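Local coordinates for phage tail sheath protein (PDB 3HXL) that probably assembles into the contractile sheath that surrounds the tail tube of a myovirus-like phage, at residues G101-R113 against I150-T164. Sequence-based numbering, arbitrary orientation.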
ATOM      1  N   GLY A 101     -28.704   8.463  32.551  1.00 34.16           N
ATOM      2  CA  GLY A 101     -29.536   7.606  33.372  1.00 31.28           C
ATOM      3  C   GLY A 101     -28.959   6.205  33.455  1.00 27.53           C
ATOM      4  O   GLY A 101     -27.837   6.011  33.928  1.00 30.43           O
ATOM      5  N   ASN A 102     -29.721   5.224  32.984  1.00 15.97           N
ATOM      6  CA  ASN A 102     -29.285   3.838  33.014  1.00 24.62           C
ATOM      7  C   ASN A 102     -28.514   3.466  31.752  1.00 23.99           C
ATOM      8  O   ASN A 102     -27.778   2.482  31.733  1.00 22.33           O
ATOM      9  CB  ASN A 102     -30.498   2.907  33.153  1.00 24.03           C
ATOM     10  CG  ASN A 102     -31.281   3.156  34.430  1.00 31.12           C
ATOM     11  OD1 ASN A 102     -30.719   3.145  35.526  1.00 26.34           O
ATOM     12  ND2 ASN A 102     -32.587   3.379  34.295  1.00 18.38           N
ATOM     13  N   LEU A 103     -28.686   4.269  30.707  1.00 25.44           N
ATOM     14  CA  LEU A 103     -28.044   4.017  29.424  1.00 27.17           C
ATOM     15  C   LEU A 103     -26.641   4.574  29.256  1.00 24.37           C
ATOM     16  O   LEU A 103     -26.364   5.721  29.599  1.00 24.20           O
ATOM     17  CB  LEU A 103     -28.913   4.570  28.290  1.00 24.43           C
ATOM     18  CG  LEU A 103     -28.363   4.397  26.870  1.00 25.20           C
ATOM     19  CD1 LEU A 103     -28.385   2.927  26.490  1.00 18.69           C
ATOM     20  CD2 LEU A 103     -29.208   5.214  25.894  1.00 26.39           C
ATOM     21  N   THR A 104     -25.759   3.740  28.723  1.00 25.30           N
ATOM     22  CA  THR A 104     -24.397   4.157  28.444  1.00 24.05           C
ATOM     23  C   THR A 104     -24.197   3.904  26.960  1.00 24.40           C
ATOM     24  O   THR A 104     -24.567   2.845  26.447  1.00 25.83           O
ATOM     25  CB  THR A 104     -23.365   3.360  29.267  1.00 26.11           C
ATOM     26  OG1 THR A 104     -23.399   3.798  30.634  1.00 29.86           O
ATOM     27  CG2 THR A 104     -21.964   3.576  28.714  1.00 29.46           C
ATOM     28  N   VAL A 105     -23.655   4.904  26.271  1.00 26.48           N
ATOM     29  CA  VAL A 105     -23.391   4.821  24.839  1.00 25.37           C
ATOM     30  C   VAL A 105     -21.886   4.967  24.668  1.00 20.43           C
ATOM     31  O   VAL A 105     -21.301   5.971  25.079  1.00 26.55           O
ATOM     32  CB  VAL A 105     -24.083   5.960  24.065  1.00 28.01           C
ATOM     33  CG1 VAL A 105     -23.910   5.746  22.565  1.00 27.11           C
ATOM     34  CG2 VAL A 105     -25.553   6.016  24.434  1.00 26.87           C
ATOM     35  N   THR A 106     -21.271   3.961  24.060  1.00 23.72           N
ATOM     36  CA  THR A 106     -19.832   3.945  23.855  1.00 27.01           C
ATOM     37  C   THR A 106     -19.480   3.794  22.377  1.00 25.59           C
ATOM     38  O   THR A 106     -20.078   2.981  21.668  1.00 22.04           O
ATOM     39  CB  THR A 106     -19.206   2.780  24.647  1.00 31.54           C
ATOM     40  OG1 THR A 106     -19.686   2.823  25.999  1.00 21.05           O
ATOM     41  CG2 THR A 106     -17.691   2.874  24.643  1.00 25.38           C
ATOM     42  N   ALA A 107     -18.516   4.589  21.922  1.00 23.80           N
ATOM     43  CA  ALA A 107     -18.067   4.549  20.533  1.00 25.08           C
ATOM     44  C   ALA A 107     -17.644   3.133  20.152  1.00 24.84           C
ATOM     45  O   ALA A 107     -17.124   2.383  20.982  1.00 20.71           O
ATOM     46  CB  ALA A 107     -16.903   5.511  20.339  1.00 23.84           C
ATOM     47  N   LYS A 108     -17.868   2.770  18.892  1.00 20.76           N
ATOM     48  CA  LYS A 108     -17.510   1.442  18.404  1.00 22.03           C
ATOM     49  C   LYS A 108     -15.995   1.257  18.407  1.00 21.59           C
ATOM     50  O   LYS A 108     -15.490   0.182  18.731  1.00 19.73           O
ATOM     51  CB  LYS A 108     -18.052   1.236  16.985  1.00 26.61           C
ATOM     52  CG  LYS A 108     -17.849  -0.170  16.432  1.00 29.91           C
ATOM     53  CD  LYS A 108     -18.495  -0.312  15.063  1.00 28.03           C
ATOM     54  CE  LYS A 108     -18.343  -1.721  14.504  1.00 36.68           C
ATOM     55  NZ  LYS A 108     -18.970  -1.825  13.156  1.00 35.22           N
ATOM     56  N   TRP A 109     -15.277   2.313  18.035  1.00 25.37           N
ATOM     57  CA  TRP A 109     -13.817   2.284  17.989  1.00 26.27           C
ATOM     58  C   TRP A 109     -13.255   3.435  18.816  1.00 23.25           C
ATOM     59  O   TRP A 109     -13.911   4.459  18.997  1.00 22.66           O
ATOM     60  CB  TRP A 109     -13.309   2.419  16.540  1.00 20.53           C
ATOM     61  CG  TRP A 109     -13.771   1.333  15.602  1.00 18.74           C
ATOM     62  CD1 TRP A 109     -14.515   1.492  14.463  1.00 20.00           C
ATOM     63  CD2 TRP A 109     -13.531  -0.076  15.731  1.00 16.35           C
ATOM     64  NE1 TRP A 109     -14.756   0.270  13.880  1.00 17.54           N
ATOM     65  CE2 TRP A 109     -14.168  -0.707  14.639  1.00 18.47           C
ATOM     66  CE3 TRP A 109     -12.848  -0.865  16.668  1.00 19.56           C
ATOM     67  CZ2 TRP A 109     -14.135  -2.096  14.457  1.00 20.75           C
ATOM     68  CZ3 TRP A 109     -12.817  -2.243  16.486  1.00 20.18           C
ATOM     69  CH2 TRP A 109     -13.459  -2.845  15.389  1.00 27.28           C
ATOM     70  N   GLY A 110     -12.042   3.256  19.330  1.00 26.49           N
ATOM     71  CA  GLY A 110     -11.420   4.311  20.103  1.00 25.65           C
ATOM     72  C   GLY A 110     -10.923   5.382  19.147  1.00 24.42           C
ATOM     73  O   GLY A 110     -10.701   5.107  17.967  1.00 24.23           O
ATOM     74  N   GLY A 111     -10.757   6.599  19.649  1.00 23.03           N
ATOM     75  CA  GLY A 111     -10.287   7.685  18.811  1.00 23.28           C
ATOM     76  C   GLY A 111     -11.036   8.970  19.092  1.00 27.84           C
ATOM     77  O   GLY A 111     -12.098   8.953  19.720  1.00 30.15           O
ATOM     78  N   ALA A 112     -10.483  10.085  18.624  1.00 23.88           N
ATOM     79  CA  ALA A 112     -11.089  11.396  18.818  1.00 25.00           C
ATOM     80  C   ALA A 112     -12.378  11.532  18.013  1.00 26.61           C
ATOM     81  O   ALA A 112     -13.204  12.403  18.287  1.00 29.20           O
ATOM     82  CB  ALA A 112     -10.102  12.487  18.408  1.00 22.22           C
ATOM     83  N   ARG A 113     -12.549  10.673  17.015  1.00 27.02           N
ATOM     84  CA  ARG A 113     -13.745  10.725  16.186  1.00 23.03           C
ATOM     85  C   ARG A 113     -14.978  10.404  17.030  1.00 24.23           C
ATOM     86  O   ARG A 113     -16.091  10.810  16.701  1.00 23.53           O
ATOM     87  CB  ARG A 113     -13.610   9.743  15.021  1.00 24.06           C
ATOM     88  CG  ARG A 113     -14.794   9.703  14.070  1.00 21.69           C
ATOM     89  CD  ARG A 113     -15.215  11.086  13.605  1.00 25.56           C
ATOM     90  NE  ARG A 113     -15.962  11.007  12.351  1.00 22.88           N
ATOM     91  CZ  ARG A 113     -16.619  12.020  11.796  1.00 23.01           C
ATOM     92  NH1 ARG A 113     -16.632  13.207  12.386  1.00 29.32           N
ATOM     93  NH2 ARG A 113     -17.257  11.844  10.647  1.00 21.59           N
ATOM     94  N   ILE A 150     -34.106   0.228  27.060  1.00 26.83           N
ATOM     95  CA  ILE A 150     -32.725   0.013  26.646  1.00 27.29           C
ATOM     96  C   ILE A 150     -32.534  -1.339  25.960  1.00 27.98           C
ATOM     97  O   ILE A 150     -31.775  -1.459  24.998  1.00 23.18           O
ATOM     98  CB  ILE A 150     -31.770   0.080  27.851  1.00 26.33           C
ATOM     99  CG1 ILE A 150     -31.817   1.475  28.473  1.00 20.68           C
ATOM    100  CG2 ILE A 150     -30.351  -0.263  27.410  1.00 29.65           C
ATOM    101  CD1 ILE A 150     -31.033   1.596  29.760  1.00 21.23           C
ATOM    102  N   ALA A 151     -33.227  -2.354  26.464  1.00 29.18           N
ATOM    103  CA  ALA A 151     -33.128  -3.695  25.908  1.00 25.50           C
ATOM    104  C   ALA A 151     -33.453  -3.728  24.418  1.00 28.71           C
ATOM    105  O   ALA A 151     -32.820  -4.456  23.649  1.00 31.60           O
ATOM    106  CB  ALA A 151     -34.056  -4.640  26.666  1.00 28.31           C
ATOM    107  N   GLY A 152     -34.437  -2.935  24.013  1.00 29.45           N
ATOM    108  CA  GLY A 152     -34.836  -2.903  22.616  1.00 31.55           C
ATOM    109  C   GLY A 152     -33.816  -2.288  21.679  1.00 32.62           C
ATOM    110  O   GLY A 152     -33.953  -2.383  20.457  1.00 29.78           O
ATOM    111  N   LEU A 153     -32.790  -1.655  22.241  1.00 25.49           N
ATOM    112  CA  LEU A 153     -31.760  -1.023  21.427  1.00 28.44           C
ATOM    113  C   LEU A 153     -30.801  -2.018  20.790  1.00 28.17           C
ATOM    114  O   LEU A 153     -30.490  -3.058  21.365  1.00 26.74           O
ATOM    115  CB  LEU A 153     -30.968  -0.018  22.264  1.00 23.38           C
ATOM    116  CG  LEU A 153     -31.695   1.278  22.615  1.00 19.06           C
ATOM    117  CD1 LEU A 153     -30.855   2.086  23.588  1.00 22.48           C
ATOM    118  CD2 LEU A 153     -31.953   2.081  21.339  1.00 27.70           C
ATOM    119  N   ALA A 154     -30.338  -1.689  19.590  1.00 34.92           N
ATOM    120  CA  ALA A 154     -29.394  -2.536  18.870  1.00 30.24           C
ATOM    121  C   ALA A 154     -28.200  -1.677  18.477  1.00 27.16           C
ATOM    122  O   ALA A 154     -28.363  -0.524  18.091  1.00 27.17           O
ATOM    123  CB  ALA A 154     -30.055  -3.118  17.628  1.00 31.17           C
ATOM    124  N   ALA A 155     -26.997  -2.229  18.583  1.00 27.86           N
ATOM    125  CA  ALA A 155     -25.803  -1.477  18.225  1.00 28.14           C
ATOM    126  C   ALA A 155     -25.878  -1.036  16.766  1.00 29.73           C
ATOM    127  O   ALA A 155     -26.554  -1.671  15.957  1.00 29.28           O
ATOM    128  CB  ALA A 155     -24.563  -2.330  18.450  1.00 26.66           C
ATOM    129  N   ASN A 156     -25.210   0.065  16.438  1.00 30.69           N
ATOM    130  CA  ASN A 156     -25.186   0.553  15.062  1.00 28.88           C
ATOM    131  C   ASN A 156     -23.735   0.655  14.605  1.00 30.09           C
ATOM    132  O   ASN A 156     -22.837   0.171  15.292  1.00 23.20           O
ATOM    133  CB  ASN A 156     -25.904   1.906  14.939  1.00 24.96           C
ATOM    134  CG  ASN A 156     -25.371   2.952  15.898  1.00 24.51           C
ATOM    135  OD1 ASN A 156     -24.174   3.232  15.938  1.00 20.73           O
ATOM    136  ND2 ASN A 156     -26.273   3.554  16.665  1.00 28.95           N
ATOM    137  N   ASP A 157     -23.492   1.274  13.454  1.00 28.01           N
ATOM    138  CA  ASP A 157     -22.124   1.374  12.955  1.00 29.48           C
ATOM    139  C   ASP A 157     -21.272   2.386  13.716  1.00 33.14           C
ATOM    140  O   ASP A 157     -20.072   2.508  13.463  1.00 31.98           O
ATOM    141  CB  ASP A 157     -22.112   1.725  11.463  1.00 33.58           C
ATOM    142  CG  ASP A 157     -22.908   0.747  10.621  1.00 36.35           C
ATOM    143  OD1 ASP A 157     -22.874  -0.470  10.907  1.00 39.14           O
ATOM    144  OD2 ASP A 157     -23.561   1.197   9.655  1.00 48.25           O
ATOM    145  N   TRP A 158     -21.875   3.102  14.659  1.00 28.26           N
ATOM    146  CA  TRP A 158     -21.131   4.109  15.409  1.00 22.05           C
ATOM    147  C   TRP A 158     -20.960   3.871  16.901  1.00 27.17           C
ATOM    148  O   TRP A 158     -19.916   4.203  17.464  1.00 22.29           O
ATOM    149  CB  TRP A 158     -21.772   5.476  15.211  1.00 25.01           C
ATOM    150  CG  TRP A 158     -21.672   5.964  13.820  1.00 29.87           C
ATOM    151  CD1 TRP A 158     -22.583   5.798  12.818  1.00 30.97           C
ATOM    152  CD2 TRP A 158     -20.586   6.706  13.262  1.00 24.45           C
ATOM    153  NE1 TRP A 158     -22.134   6.402  11.665  1.00 25.10           N
ATOM    154  CE2 TRP A 158     -20.911   6.968  11.911  1.00 24.82           C
ATOM    155  CE3 TRP A 158     -19.374   7.183  13.776  1.00 23.00           C
ATOM    156  CZ2 TRP A 158     -20.058   7.682  11.063  1.00 24.37           C
ATOM    157  CZ3 TRP A 158     -18.526   7.893  12.933  1.00 21.71           C
ATOM    158  CH2 TRP A 158     -18.877   8.138  11.590  1.00 23.06           C
ATOM    159  N   VAL A 159     -21.983   3.317  17.546  1.00 23.81           N
ATOM    160  CA  VAL A 159     -21.904   3.079  18.982  1.00 24.20           C
ATOM    161  C   VAL A 159     -22.509   1.765  19.452  1.00 27.02           C
ATOM    162  O   VAL A 159     -23.246   1.093  18.725  1.00 19.96           O
ATOM    163  CB  VAL A 159     -22.599   4.205  19.778  1.00 23.75           C
ATOM    164  CG1 VAL A 159     -21.971   5.547  19.444  1.00 27.18           C
ATOM    165  CG2 VAL A 159     -24.090   4.218  19.472  1.00 18.02           C
ATOM    166  N   ILE A 160     -22.177   1.420  20.692  1.00 17.49           N
ATOM    167  CA  ILE A 160     -22.668   0.218  21.348  1.00 22.18           C
ATOM    168  C   ILE A 160     -23.462   0.704  22.557  1.00 22.83           C
ATOM    169  O   ILE A 160     -22.988   1.551  23.314  1.00 19.89           O
ATOM    170  CB  ILE A 160     -21.505  -0.677  21.853  1.00 25.28           C
ATOM    171  CG1 ILE A 160     -20.639  -1.140  20.675  1.00 35.99           C
ATOM    172  CG2 ILE A 160     -22.064  -1.868  22.614  1.00 26.25           C
ATOM    173  CD1 ILE A 160     -21.364  -2.029  19.683  1.00 39.47           C
ATOM    174  N   PHE A 161     -24.669   0.178  22.726  1.00 19.50           N
ATOM    175  CA  PHE A 161     -25.515   0.571  23.848  1.00 22.68           C
ATOM    176  C   PHE A 161     -25.346  -0.413  24.997  1.00 24.08           C
ATOM    177  O   PHE A 161     -25.296  -1.625  24.784  1.00 21.20           O
ATOM    178  CB  PHE A 161     -26.979   0.606  23.413  1.00 22.46           C
ATOM    179  CG  PHE A 161     -27.262   1.597  22.326  1.00 24.31           C
ATOM    180  CD1 PHE A 161     -27.308   2.958  22.603  1.00 18.16           C
ATOM    181  CD2 PHE A 161     -27.466   1.172  21.018  1.00 25.44           C
ATOM    182  CE1 PHE A 161     -27.559   3.881  21.592  1.00 25.23           C
ATOM    183  CE2 PHE A 161     -27.717   2.087  19.997  1.00 20.68           C
ATOM    184  CZ  PHE A 161     -27.763   3.443  20.283  1.00 19.46           C
ATOM    185  N   SER A 162     -25.250   0.109  26.214  1.00 23.70           N
ATOM    186  CA  SER A 162     -25.089  -0.738  27.390  1.00 20.45           C
ATOM    187  C   SER A 162     -25.940  -0.226  28.547  1.00 21.26           C
ATOM    188  O   SER A 162     -26.331   0.942  28.577  1.00 19.89           O
ATOM    189  CB  SER A 162     -23.616  -0.789  27.814  1.00 19.45           C
ATOM    190  OG  SER A 162     -23.125   0.504  28.122  1.00 24.36           O
ATOM    191  N   GLY A 163     -26.215  -1.108  29.500  1.00 26.40           N
ATOM    192  CA  GLY A 163     -27.023  -0.734  30.644  1.00 23.04           C
ATOM    193  C   GLY A 163     -28.293  -1.553  30.702  1.00 23.07           C
ATOM    194  O   GLY A 163     -28.506  -2.447  29.883  1.00 27.81           O
ATOM    195  N   THR A 164     -29.148  -1.249  31.669  1.00 28.25           N
ATOM    196  CA  THR A 164     -30.397  -1.986  31.818  1.00 27.46           C
ATOM    197  C   THR A 164     -31.484  -1.108  32.425  1.00 27.41           C
ATOM    198  O   THR A 164     -31.194  -0.139  33.124  1.00 24.90           O
ATOM    199  CB  THR A 164     -30.192  -3.230  32.706  1.00 42.24           C
ATOM    200  OG1 THR A 164     -31.462  -3.820  33.017  1.00 45.84           O
ATOM    201  CG2 THR A 164     -29.477  -2.853  33.991  1.00 34.51           C
TER
HETATM  202  O   HOH W   1     -27.746   0.516  33.648  1.00 28.31           O
HETATM  203  O   HOH W   2     -22.013   1.198  25.903  1.00 23.53           O
HETATM  204  O   HOH W   3     -21.581  -2.190  14.217  1.00 50.36           O
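Strands 103-107 and 159-162 pair antiparallel as the central and one outer strand of a three-stranded sheet, with strand 97-100 beyond the first. Thr104 with Ser162 and Thr106 with Ile160 are the hydrogen-bonded pairs; Ser162 N donates to Thr104 O at 2.8 Å, Ile160 N to Thr106 O at 2.8 Å. Lys108 N also bonds to Trp158 O from above its carbonyl plane, 2.9 Å away.

The inward face is apolar, suiting residues that meet a second sheet. Val105 CG1, swung anti to its own N (chi1 -174°), presses on Val159 CB at a tight 3.4 Å, while its CG2 lies 4.0 Å from Phe161 CD1. Leu103 CD1 touches Ile150 CG2 and Leu153 CD1, both on one side, the latter lying over one face of the Phe161 ring near its rim. Leu119 and Ile121 of strand 117-123 lie against Leu103.

Thr104, Thr106, Ile160 and Ser162 occupy the other, wetter face. There one water joins Thr106 OG1, Ser162 OG, Thr104 O and Ile160 O, a site matched to short hydroxyl side chains. Gly163 suits its place beside Asn102, because a CB would run into Asn102 O.

Before strand 159-162, Asn156 OD1 accepts from Trp158 N (2.6 Å), an Asx turn, and also from Val159 N, the two bonds folding the chain into the strand. Trp158 then offers its ring edge to Arg113, whose guanidinium, turned 74° from the indole, is salt-bridged to Asp138 and Asp116. Two antiparallel sheets packed through such an apolar layer are characteristic of a beta-sandwich, here that of the tail sheath protein.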